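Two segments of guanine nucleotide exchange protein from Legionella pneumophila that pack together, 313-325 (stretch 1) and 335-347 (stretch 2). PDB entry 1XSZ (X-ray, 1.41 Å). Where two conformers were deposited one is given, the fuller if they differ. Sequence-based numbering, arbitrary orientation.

Stretch 1 313-325: AAADFSSPVKNFK
Stretch 2, residues 335-347: LIKAYDNQKKLIT

Stretch 2 is helical throughout, with phi/psi near -64/-42, and its helix runs on past both ends. Stretch 1 starts as the last part of a helix, passes through a loop, and becomes a strand at 323-325. That strand runs at 133° to the helix of stretch 2, their axes 9.4 Å apart at closest approach. The register is set by Ala315 CA to Lys343 CA at 5.8 Å and Phe324 CA to Ile336 CA at 6.8 Å. Together the two stretches bury 559 Å².

Ala313 is out of reach. Ala314 (-63/-40) points toward the helix, and its CB lies 3.9 Å from Tyr339 CD1. Ala315 (-70/-21) is the knob: its methyl sits among Tyr339, Gln342, Lys343 and Ile346. Its CB is 3.6 Å from Gln342 CB and 4.2 Å from Ile346 CD1. A small side chain suits so close a backbone approach.

Asp316 (-72/-15, chi1 m) points away. Its backbone N bonds to Ala313 O at 3.2 Å. Phe317 (-80/145, chi1 m) directs its ring end away from stretch 2, but its carbonyl takes part in the contact. Lys343, with chi angles m, m, t, t, extends its amine to this turn. Lys343 NZ donates to Ala315 O at 2.9 Å and weakly to Phe317 O at 3.0 Å. The long, flexible lysine can thus reach carbonyls that the helix backbone cannot.

Water extends this polar patch. Water 2 donates to Ser318 O at 2.8 Å and accepts from Lys343 NZ at 2.9 Å. Water 1 lies 2.8 Å from Ala314 O, 2.7 Å from Ser319 O and 2.6 Å from Tyr339 OH, hydrogen-bonded to all three. Ser318 (-75/-38), Ser319 (-60/145) and Pro320 (-78/168) all point away.

Val321 (-92/125, chi1 t) turns back toward the helix, placing CG2 3.5 Å from Tyr339 CE1. Tyr339 (chi1 t, chi2 81°) is buried: its ring meets apolar groups while its hydroxyl reaches water.

Lys322 (-75/-42) and Asn323 (-140/143) are out of reach. Phe324 (-119/131, chi1 m, chi2 -93°) points toward the helix. Its edge meets the Tyr339 face in an offset pair, with centroids 5.4 Å apart and planes at 68°; Phe324 CE1 is 3.7 Å from Tyr339 CD2. Ile336 (m, t) covers one Phe324 face, its CG1 3.8 Å from the Phe324 ring centroid. Lys325 (-143/141, chi1 t) points away, but its backbone O lies 3.0 Å from CD1 of Leu335 (m, t), a tight contact.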

ATOM      1  N   ALA A 313     -17.776   9.596  -5.295  1.00 14.72           N
ATOM      2  CA  ALA A 313     -17.893   8.193  -4.926  1.00 15.20           C
ATOM      3  C   ALA A 313     -18.009   8.062  -3.404  1.00 13.43           C
ATOM      4  O   ALA A 313     -18.876   7.358  -2.893  1.00 15.23           O
ATOM      5  CB  ALA A 313     -16.688   7.408  -5.444  1.00 15.99           C
ATOM      6  N   ALA A 314     -17.141   8.761  -2.675  1.00 13.22           N
ATOM      7  CA  ALA A 314     -17.169   8.699  -1.218  1.00 13.93           C
ATOM      8  C   ALA A 314     -18.480   9.234  -0.641  1.00 12.66           C
ATOM      9  O   ALA A 314     -19.035   8.670   0.303  1.00 13.25           O
ATOM     10  CB  ALA A 314     -15.980   9.479  -0.644  1.00 13.88           C
ATOM     11  N   ALA A 315     -18.976  10.322  -1.225  1.00 13.44           N
ATOM     12  CA  ALA A 315     -20.214  10.934  -0.757  1.00 13.92           C
ATOM     13  C   ALA A 315     -21.455  10.103  -1.057  1.00 15.31           C
ATOM     14  O   ALA A 315     -22.484  10.284  -0.408  1.00 15.77           O
ATOM     15  CB  ALA A 315     -20.366  12.322  -1.360  1.00 15.06           C
ATOM     16  N   ASP A 316     -21.362   9.194  -2.027  1.00 15.93           N
ATOM     17  CA  ASP A 316     -22.506   8.361  -2.387  1.00 17.88           C
ATOM     18  C   ASP A 316     -22.847   7.300  -1.342  1.00 18.12           C
ATOM     19  O   ASP A 316     -23.929   6.713  -1.378  1.00 20.00           O
ATOM     20  CB  ASP A 316     -22.281   7.702  -3.752  1.00 19.88           C
ATOM     21  CG  ASP A 316     -22.642   8.622  -4.905  1.00 24.60           C
ATOM     22  OD1 ASP A 316     -23.267   9.678  -4.655  1.00 26.92           O
ATOM     23  OD2 ASP A 316     -22.317   8.291  -6.063  1.00 25.27           O
ATOM     24  N   PHE A 317     -21.930   7.040  -0.415  1.00 15.79           N
ATOM     25  CA  PHE A 317     -22.193   6.077   0.647  1.00 15.43           C
ATOM     26  C   PHE A 317     -23.036   6.755   1.719  1.00 15.52           C
ATOM     27  O   PHE A 317     -22.873   7.948   1.975  1.00 17.19           O
ATOM     28  CB  PHE A 317     -20.897   5.629   1.342  1.00 15.22           C
ATOM     29  CG  PHE A 317     -20.071   4.646   0.565  1.00 14.02           C
ATOM     30  CD1 PHE A 317     -19.200   5.072  -0.431  1.00 13.77           C
ATOM     31  CD2 PHE A 317     -20.133   3.291   0.866  1.00 15.80           C
ATOM     32  CE1 PHE A 317     -18.399   4.164  -1.112  1.00 15.32           C
ATOM     33  CE2 PHE A 317     -19.333   2.375   0.188  1.00 15.81           C
ATOM     34  CZ  PHE A 317     -18.465   2.818  -0.801  1.00 16.11           C
ATOM     35  N   SER A 318     -23.933   6.001   2.343  0.50 15.18           N
ATOM     36  CA  SER A 318     -24.738   6.550   3.425  0.50 15.62           C
ATOM     37  C   SER A 318     -23.770   6.633   4.597  0.50 13.72           C
ATOM     38  O   SER A 318     -23.794   7.577   5.389  0.50 14.87           O
ATOM     39  CB  SER A 318     -25.896   5.613   3.771  0.50 16.90           C
ATOM     40  OG  SER A 318     -26.613   6.085   4.898  0.50 21.57           O
ATOM     41  N   SER A 319     -22.910   5.622   4.684  0.50 13.23           N
ATOM     42  CA  SER A 319     -21.899   5.537   5.728  0.50 14.21           C
ATOM     43  C   SER A 319     -20.964   6.737   5.667  0.50 13.79           C
ATOM     44  O   SER A 319     -20.652   7.243   4.591  0.50 13.81           O
ATOM     45  CB  SER A 319     -21.079   4.256   5.554  0.50 14.86           C
ATOM     46  OG  SER A 319     -19.932   4.268   6.384  0.50 18.23           O
ATOM     47  N   PRO A 320     -20.507   7.211   6.833  1.00 15.70           N
ATOM     48  CA  PRO A 320     -19.600   8.354   6.893  1.00 16.43           C
ATOM     49  C   PRO A 320     -18.177   7.946   6.534  1.00 15.49           C
ATOM     50  O   PRO A 320     -17.860   6.758   6.435  1.00 15.08           O
ATOM     51  CB  PRO A 320     -19.707   8.792   8.345  1.00 18.79           C
ATOM     52  CG  PRO A 320     -19.870   7.486   9.062  1.00 19.10           C
ATOM     53  CD  PRO A 320     -20.881   6.761   8.186  1.00 16.74           C
ATOM     54  N   VAL A 321     -17.334   8.946   6.322  1.00 16.21           N
ATOM     55  CA  VAL A 321     -15.923   8.719   6.033  1.00 14.04           C
ATOM     56  C   VAL A 321     -15.244   8.769   7.399  1.00 14.41           C
ATOM     57  O   VAL A 321     -15.387   9.751   8.137  1.00 16.19           O
ATOM     58  CB  VAL A 321     -15.362   9.818   5.111  1.00 13.77           C
ATOM     59  CG1 VAL A 321     -13.838   9.817   5.136  1.00 14.16           C
ATOM     60  CG2 VAL A 321     -15.856   9.591   3.692  1.00 16.44           C
ATOM     61  N   LYS A 322     -14.504   7.720   7.736  0.50 11.21           N
ATOM     62  CA  LYS A 322     -13.815   7.644   9.020  0.50 11.50           C
ATOM     63  C   LYS A 322     -12.578   8.530   9.063  0.50 11.86           C
ATOM     64  O   LYS A 322     -12.323   9.211  10.060  0.50 12.10           O
ATOM     65  CB  LYS A 322     -13.396   6.202   9.303  0.50 12.01           C
ATOM     66  CG  LYS A 322     -12.717   5.989  10.649  0.50 15.38           C
ATOM     67  CD  LYS A 322     -13.697   6.182  11.793  0.50 18.15           C
ATOM     68  CE  LYS A 322     -13.032   5.938  13.135  0.50 19.14           C
ATOM     69  NZ  LYS A 322     -14.005   6.068  14.254  0.50 19.57           N
ATOM     70  N   ASN A 323     -11.809   8.523   7.980  0.50 10.59           N
ATOM     71  CA  ASN A 323     -10.584   9.305   7.934  0.50 12.03           C
ATOM     72  C   ASN A 323     -10.342   9.973   6.593  0.50 11.27           C
ATOM     73  O   ASN A 323     -10.634   9.398   5.541  0.50 10.31           O
ATOM     74  CB  ASN A 323      -9.372   8.410   8.229  0.50 15.36           C
ATOM     75  CG  ASN A 323      -9.551   7.563   9.471  0.50 17.30           C
ATOM     76  OD1 ASN A 323      -9.796   8.082  10.556  0.50 20.82           O
ATOM     77  ND2 ASN A 323      -9.421   6.250   9.316  0.50 20.27           N
ATOM     78  N   PHE A 324      -9.803  11.188   6.647  1.00 11.92           N
ATOM     79  CA  PHE A 324      -9.437  11.941   5.456  1.00 11.84           C
ATOM     80  C   PHE A 324      -7.932  12.142   5.581  1.00 12.71           C
ATOM     81  O   PHE A 324      -7.455  12.572   6.636  1.00 14.12           O
ATOM     82  CB  PHE A 324     -10.065  13.334   5.471  1.00 12.34           C
ATOM     83  CG  PHE A 324     -11.560  13.338   5.465  1.00 12.11           C
ATOM     84  CD1 PHE A 324     -12.257  13.410   4.264  1.00 12.26           C
ATOM     85  CD2 PHE A 324     -12.272  13.325   6.657  1.00 13.62           C
ATOM     86  CE1 PHE A 324     -13.651  13.476   4.253  1.00 13.40           C
ATOM     87  CE2 PHE A 324     -13.669  13.389   6.660  1.00 14.56           C
ATOM     88  CZ  PHE A 324     -14.358  13.466   5.451  1.00 14.08           C
ATOM     89  N   LYS A 325      -7.185  11.850   4.524  1.00 11.58           N
ATOM     90  CA  LYS A 325      -5.737  12.024   4.557  1.00 13.35           C
ATOM     91  C   LYS A 325      -5.262  12.526   3.206  1.00 13.86           C
ATOM     92  O   LYS A 325      -5.755  12.107   2.162  1.00 14.42           O
ATOM     93  CB  LYS A 325      -5.040  10.703   4.898  1.00 12.92           C
ATOM     94  CG  LYS A 325      -3.554  10.849   5.227  1.00 14.15           C
ATOM     95  CD  LYS A 325      -2.935   9.494   5.550  1.00 14.71           C
ATOM     96  CE  LYS A 325      -1.630   9.656   6.313  1.00 15.20           C
ATOM     97  NZ  LYS A 325      -1.073   8.335   6.709  1.00 18.36           N
ATOM     98  N   LEU A 335      -9.534  17.640  -0.089  1.00 13.73           N
ATOM     99  CA  LEU A 335     -10.328  16.411  -0.111  1.00 14.58           C
ATOM    100  C   LEU A 335     -11.582  16.588   0.744  1.00 13.08           C
ATOM    101  O   LEU A 335     -12.673  16.158   0.370  1.00 12.65           O
ATOM    102  CB  LEU A 335      -9.508  15.236   0.432  1.00 16.08           C
ATOM    103  CG  LEU A 335      -8.286  14.817  -0.387  1.00 19.77           C
ATOM    104  CD1 LEU A 335      -7.464  13.790   0.384  1.00 21.52           C
ATOM    105  CD2 LEU A 335      -8.750  14.251  -1.709  1.00 21.53           C
ATOM    106  N   ILE A 336     -11.420  17.215   1.903  1.00 13.07           N
ATOM    107  CA  ILE A 336     -12.534  17.446   2.809  1.00 13.21           C
ATOM    108  C   ILE A 336     -13.544  18.411   2.194  1.00 13.49           C
ATOM    109  O   ILE A 336     -14.748  18.151   2.225  1.00 13.40           O
ATOM    110  CB  ILE A 336     -12.017  17.982   4.162  1.00 12.43           C
ATOM    111  CG1 ILE A 336     -11.335  16.843   4.926  1.00 12.10           C
ATOM    112  CG2 ILE A 336     -13.166  18.559   4.986  1.00 13.74           C
ATOM    113  CD1 ILE A 336     -10.448  17.302   6.078  1.00 14.03           C
ATOM    114  N   LYS A 337     -13.065  19.509   1.619  1.00 14.21           N
ATOM    115  CA  LYS A 337     -13.978  20.468   1.009  1.00 14.44           C
ATOM    116  C   LYS A 337     -14.744  19.860  -0.162  1.00 14.62           C
ATOM    117  O   LYS A 337     -15.945  20.080  -0.302  1.00 15.26           O
ATOM    118  CB  LYS A 337     -13.219  21.719   0.560  1.00 15.25           C
ATOM    119  CG  LYS A 337     -12.810  22.612   1.724  1.00 17.10           C
ATOM    120  CD  LYS A 337     -12.158  23.904   1.259  1.00 22.07           C
ATOM    121  CE  LYS A 337     -10.788  23.662   0.663  1.00 23.93           C
ATOM    122  NZ  LYS A 337     -10.107  24.951   0.345  1.00 28.18           N
ATOM    123  N   ALA A 338     -14.061  19.077  -0.991  1.00 14.68           N
ATOM    124  CA  ALA A 338     -14.722  18.457  -2.135  1.00 14.15           C
ATOM    125  C   ALA A 338     -15.805  17.492  -1.660  1.00 14.08           C
ATOM    126  O   ALA A 338     -16.913  17.460  -2.205  1.00 15.23           O
ATOM    127  CB  ALA A 338     -13.698  17.725  -3.001  1.00 14.93           C
ATOM    128  N   TYR A 339     -15.487  16.708  -0.638  1.00 12.68           N
ATOM    129  CA  TYR A 339     -16.434  15.753  -0.082  1.00 12.85           C
ATOM    130  C   TYR A 339     -17.628  16.484   0.531  1.00 14.14           C
ATOM    131  O   TYR A 339     -18.779  16.123   0.281  1.00 13.61           O
ATOM    132  CB  TYR A 339     -15.733  14.901   0.978  1.00 12.82           C
ATOM    133  CG  TYR A 339     -16.640  13.981   1.760  1.00 12.12           C
ATOM    134  CD1 TYR A 339     -17.053  12.755   1.233  1.00 12.38           C
ATOM    135  CD2 TYR A 339     -17.056  14.321   3.046  1.00 11.87           C
ATOM    136  CE1 TYR A 339     -17.852  11.887   1.978  1.00 13.33           C
ATOM    137  CE2 TYR A 339     -17.853  13.466   3.796  1.00 13.41           C
ATOM    138  CZ  TYR A 339     -18.245  12.247   3.259  1.00 11.98           C
ATOM    139  OH  TYR A 339     -19.005  11.396   4.023  1.00 14.63           O
ATOM    140  N   ASP A 340     -17.363  17.513   1.331  1.00 12.81           N
ATOM    141  CA  ASP A 340     -18.453  18.257   1.951  1.00 13.51           C
ATOM    142  C   ASP A 340     -19.346  18.914   0.901  1.00 13.63           C
ATOM    143  O   ASP A 340     -20.565  18.992   1.081  1.00 14.09           O
ATOM    144  CB  ASP A 340     -17.915  19.326   2.907  1.00 13.92           C
ATOM    145  CG  ASP A 340     -17.399  18.746   4.213  1.00 16.68           C
ATOM    146  OD1 ASP A 340     -17.594  17.540   4.486  1.00 16.32           O
ATOM    147  OD2 ASP A 340     -16.798  19.521   4.991  1.00 16.95           O
ATOM    148  N   ASN A 341     -18.747  19.391  -0.185  1.00 14.02           N
ATOM    149  CA  ASN A 341     -19.522  20.019  -1.248  1.00 15.37           C
ATOM    150  C   ASN A 341     -20.436  18.994  -1.901  1.00 15.78           C
ATOM    151  O   ASN A 341     -21.592  19.292  -2.209  1.00 16.29           O
ATOM    152  CB  ASN A 341     -18.601  20.659  -2.288  1.00 17.06           C
ATOM    153  CG  ASN A 341     -17.916  21.899  -1.759  1.00 21.51           C
ATOM    154  OD1 ASN A 341     -18.386  22.519  -0.802  1.00 23.78           O
ATOM    155  ND2 ASN A 341     -16.810  22.281  -2.384  1.00 22.46           N
ATOM    156  N   GLN A 342     -19.934  17.782  -2.112  1.00 14.02           N
ATOM    157  CA  GLN A 342     -20.767  16.748  -2.711  1.00 14.90           C
ATOM    158  C   GLN A 342     -21.907  16.377  -1.757  1.00 16.00           C
ATOM    159  O   GLN A 342     -23.031  16.140  -2.196  1.00 15.70           O
ATOM    160  CB  GLN A 342     -19.936  15.509  -3.059  1.00 16.83           C
ATOM    161  CG  GLN A 342     -18.950  15.709  -4.207  1.00 19.54           C
ATOM    162  CD  GLN A 342     -19.609  16.246  -5.465  1.00 22.40           C
ATOM    163  OE1 GLN A 342     -20.715  15.841  -5.824  1.00 23.31           O
ATOM    164  NE2 GLN A 342     -18.924  17.158  -6.147  1.00 24.30           N
ATOM    165  N   LYS A 343     -21.633  16.323  -0.455  1.00 14.92           N
ATOM    166  CA  LYS A 343     -22.686  16.003   0.511  1.00 14.40           C
ATOM    167  C   LYS A 343     -23.743  17.106   0.507  1.00 15.75           C
ATOM    168  O   LYS A 343     -24.940  16.831   0.644  1.00 15.61           O
ATOM    169  CB  LYS A 343     -22.111  15.846   1.926  1.00 14.70           C
ATOM    170  CG  LYS A 343     -21.413  14.520   2.179  1.00 14.86           C
ATOM    171  CD  LYS A 343     -22.388  13.343   2.086  1.00 15.54           C
ATOM    172  CE  LYS A 343     -21.748  12.062   2.602  1.00 16.67           C
ATOM    173  NZ  LYS A 343     -22.647  10.880   2.425  1.00 18.50           N
ATOM    174  N   LYS A 344     -23.305  18.352   0.363  0.50 14.00           N
ATOM    175  CA  LYS A 344     -24.235  19.473   0.332  0.50 14.86           C
ATOM    176  C   LYS A 344     -25.130  19.362  -0.899  0.50 14.98           C
ATOM    177  O   LYS A 344     -26.330  19.628  -0.826  0.50 14.64           O
ATOM    178  CB  LYS A 344     -23.480  20.804   0.310  0.50 16.38           C
ATOM    179  CG  LYS A 344     -22.851  21.187   1.639  0.50 18.86           C
ATOM    180  CD  LYS A 344     -22.202  22.558   1.561  0.50 22.27           C
ATOM    181  CE  LYS A 344     -21.645  22.988   2.909  0.50 24.82           C
ATOM    182  NZ  LYS A 344     -21.047  24.349   2.846  0.50 27.30           N
ATOM    183  N   LEU A 345     -24.543  18.965  -2.022  1.00 15.89           N
ATOM    184  CA  LEU A 345     -25.301  18.811  -3.263  1.00 16.32           C
ATOM    185  C   LEU A 345     -26.397  17.773  -3.055  1.00 16.94           C
ATOM    186  O   LEU A 345     -27.552  17.988  -3.423  1.00 16.09           O
ATOM    187  CB  LEU A 345     -24.383  18.358  -4.402  1.00 19.33           C
ATOM    188  CG  LEU A 345     -25.073  18.032  -5.731  1.00 22.51           C
ATOM    189  CD1 LEU A 345     -25.795  19.267  -6.243  1.00 25.85           C
ATOM    190  CD2 LEU A 345     -24.047  17.551  -6.747  1.00 23.45           C
ATOM    191  N   ILE A 346     -26.034  16.639  -2.463  1.00 15.50           N
ATOM    192  CA  ILE A 346     -27.000  15.579  -2.212  1.00 15.66           C
ATOM    193  C   ILE A 346     -28.110  16.095  -1.301  1.00 15.70           C
ATOM    194  O   ILE A 346     -29.291  15.808  -1.516  1.00 15.79           O
ATOM    195  CB  ILE A 346     -26.305  14.347  -1.582  1.00 15.24           C
ATOM    196  CG1 ILE A 346     -25.381  13.706  -2.620  1.00 16.53           C
ATOM    197  CG2 ILE A 346     -27.337  13.338  -1.095  1.00 16.84           C
ATOM    198  CD1 ILE A 346     -24.465  12.633  -2.049  1.00 18.31           C
ATOM    199  N   THR A 347     -27.739  16.876  -0.293  1.00 15.46           N
ATOM    200  CA  THR A 347     -28.726  17.432   0.622  1.00 15.54           C
ATOM    201  C   THR A 347     -29.738  18.301  -0.119  1.00 16.38           C
ATOM    202  O   THR A 347     -30.938  18.210   0.135  1.00 16.40           O
ATOM    203  CB  THR A 347     -28.045  18.266   1.729  1.00 16.84           C
ATOM    204  OG1 THR A 347     -27.281  17.387   2.569  1.00 21.76           O
ATOM    205  CG2 THR A 347     -29.080  18.995   2.578  1.00 20.08           C
TER
HETATM  206  O   HOH W   1     -19.887   9.241   2.876  1.00 16.08           O
HETATM  207  O   HOH W   2     -22.505  10.092   5.236  1.00 28.38           O